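Local coordinates for protein sortase SrtE1 (Streptomyces coelicolor, PDB 5CUW) that anchors surface proteins to the bacterial cell wall as a class E sortase, a transpeptidase that prefers Leu-Ala-x-Thr-Gly over Leu-Pro-x-Thr-Gly sorting signals, at residues 38-43 and 69-74. Sequence-based numbering, arbitrary orientation.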
loop_
_atom_site.group_PDB
_atom_site.type_symbol
_atom_site.label_atom_id
_atom_site.label_comp_id
_atom_site.label_asym_id
_atom_site.label_seq_id
_atom_site.Cartn_x
_atom_site.Cartn_y
_atom_site.Cartn_z
ATOM N N GLN A 38 13.997 -2.855 -7.377
ATOM C CA GLN A 38 14.854 -2.001 -6.560
ATOM C C GLN A 38 14.068 -1.330 -5.430
ATOM O O GLN A 38 13.070 -0.647 -5.693
ATOM C CB GLN A 38 15.513 -0.946 -7.450
ATOM C CG GLN A 38 15.876 0.349 -6.753
ATOM C CD GLN A 38 15.843 1.533 -7.700
ATOM O OE1 GLN A 38 14.968 1.624 -8.564
ATOM N NE2 GLN A 38 16.799 2.442 -7.549
ATOM N N GLY A 39 14.517 -1.527 -4.186
ATOM C CA GLY A 39 13.844 -0.968 -3.017
ATOM C C GLY A 39 14.062 0.528 -2.903
ATOM O O GLY A 39 15.196 0.978 -2.888
ATOM N N PHE A 40 12.991 1.312 -2.835
ATOM C CA PHE A 40 13.164 2.760 -2.890
ATOM C C PHE A 40 12.525 3.518 -1.741
ATOM O O PHE A 40 12.672 4.733 -1.647
ATOM C CB PHE A 40 12.627 3.312 -4.218
ATOM C CG PHE A 40 11.163 3.100 -4.428
ATOM C CD1 PHE A 40 10.237 4.012 -3.947
ATOM C CD2 PHE A 40 10.703 2.002 -5.139
ATOM C CE1 PHE A 40 8.894 3.828 -4.156
ATOM C CE2 PHE A 40 9.357 1.818 -5.354
ATOM C CZ PHE A 40 8.449 2.726 -4.857
ATOM N N ALA A 41 11.811 2.821 -0.868
ATOM C CA ALA A 41 11.197 3.501 0.252
ATOM C C ALA A 41 10.925 2.517 1.372
ATOM O O ALA A 41 11.160 1.321 1.211
ATOM C CB ALA A 41 9.907 4.189 -0.183
ATOM N N LEU A 42 10.447 3.031 2.502
ATOM C CA LEU A 42 10.037 2.195 3.637
ATOM C C LEU A 42 8.565 2.456 3.963
ATOM O O LEU A 42 8.139 3.609 4.035
ATOM C CB LEU A 42 10.897 2.472 4.871
ATOM C CG LEU A 42 12.176 1.660 5.097
ATOM C CD1 LEU A 42 12.891 2.171 6.336
ATOM C CD2 LEU A 42 11.865 0.173 5.244
ATOM N N LEU A 43 7.794 1.389 4.154
ATOM C CA LEU A 43 6.402 1.521 4.582
ATOM C C LEU A 43 6.279 1.239 6.085
ATOM O O LEU A 43 6.758 0.208 6.557
ATOM C CB LEU A 43 5.508 0.568 3.808
ATOM C CG LEU A 43 4.005 0.682 4.089
ATOM C CD1 LEU A 43 3.452 1.949 3.446
ATOM C CD2 LEU A 43 3.265 -0.550 3.575
ATOM N N VAL A 69 7.277 -5.215 0.099
ATOM C CA VAL A 69 6.018 -4.975 -0.570
ATOM C C VAL A 69 6.332 -4.316 -1.903
ATOM O O VAL A 69 7.364 -3.655 -2.047
ATOM C CB VAL A 69 5.028 -4.110 0.236
ATOM C CG1 VAL A 69 4.721 -4.755 1.577
ATOM C CG2 VAL A 69 5.523 -2.686 0.405
ATOM N N GLY A 70 5.447 -4.535 -2.871
ATOM C CA GLY A 70 5.698 -4.152 -4.246
ATOM C C GLY A 70 4.775 -3.071 -4.748
ATOM O O GLY A 70 3.555 -3.112 -4.531
ATOM N N HIS A 71 5.373 -2.097 -5.424
ATOM C CA HIS A 71 4.637 -1.046 -6.115
ATOM C C HIS A 71 4.210 -1.516 -7.506
ATOM O O HIS A 71 5.050 -1.879 -8.328
ATOM C CB HIS A 71 5.505 0.217 -6.209
ATOM C CG HIS A 71 4.896 1.321 -7.021
ATOM N ND1 HIS A 71 5.590 1.978 -8.017
ATOM C CD2 HIS A 71 3.663 1.882 -6.987
ATOM C CE1 HIS A 71 4.813 2.904 -8.553
ATOM N NE2 HIS A 71 3.636 2.864 -7.951
ATOM N N TYR A 72 2.908 -1.507 -7.777
ATOM C CA TYR A 72 2.422 -1.946 -9.090
ATOM C C TYR A 72 3.058 -1.062 -10.157
ATOM O O TYR A 72 2.878 0.155 -10.132
ATOM C CB TYR A 72 0.897 -1.883 -9.173
ATOM C CG TYR A 72 0.173 -2.992 -8.426
ATOM C CD1 TYR A 72 -0.185 -2.842 -7.096
ATOM C CD2 TYR A 72 -0.163 -4.180 -9.066
ATOM C CE1 TYR A 72 -0.873 -3.841 -6.419
ATOM C CE2 TYR A 72 -0.839 -5.186 -8.392
ATOM C CZ TYR A 72 -1.186 -5.008 -7.071
ATOM O OH TYR A 72 -1.856 -5.996 -6.400
ATOM N N ALA A 73 3.818 -1.661 -11.067
ATOM C CA ALA A 73 4.609 -0.862 -12.002
ATOM C C ALA A 73 4.673 -1.382 -13.433
ATOM O O ALA A 73 5.310 -0.749 -14.276
ATOM C CB ALA A 73 6.029 -0.704 -11.465
ATOM N N GLU A 74 4.029 -2.507 -13.732
ATOM C CA GLU A 74 4.101 -3.045 -15.094
ATOM C C GLU A 74 2.755 -3.494 -15.669
ATOM O O GLU A 74 1.761 -3.586 -14.953
ATOM C CB GLU A 74 5.086 -4.215 -15.139
#
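Both ring nitrogens of His71, whose CB meets the ring of Phe40, are taken up by hydrogen bonds: ND1 pairs with a carboxylate oxygen of Glu56 and NE2 with the hydroxyl of Thr79. With its two nitrogens tied to different partners, the imidazole is fixed in rotation, and it also meets the ring of Phe89 with the planes about 35° apart. The hydrocarbon part of the side chain is what faces residues 38-43. CZ of Phe40 approaches CB of His71 to 4.1 Å, and the methylene lies at the rim of the benzene ring, near its plane, while the two side chains cross at about a right angle. Phe40 gets there because chi1 of 62° sets CG between the backbone N and the carbonyl carbon. Its side chain also touches Ile54 and Glu56 of strand 50-56, and a classic beta bulge forms here, since Phe40 and Ala41 both bond to Ile54 through the backbone.

A second, looser touch lies farther along, where CD2 of Leu43 and CG2 of Val69 come within 4.4 Å. The two strands are not neighbours in the sheet: strand 50-56 runs between them, so they meet through side chains reaching past it, and CA of Leu43 stays 8.3 Å from CA of Val69. This joins the first and third strands of the sortase beta-barrel beside the active site, for Tyr72, the inferred substrate-recognition residue, follows His71 directly, and Val69 lies about 7 Å, side chain to side chain, from the inferred catalytic His94. Carbon atoms alone make the contact between the segments, so the polar bonds to Glu56 and Thr79, rather than Phe40, are what probably orient the imidazole, with Phe89 against it.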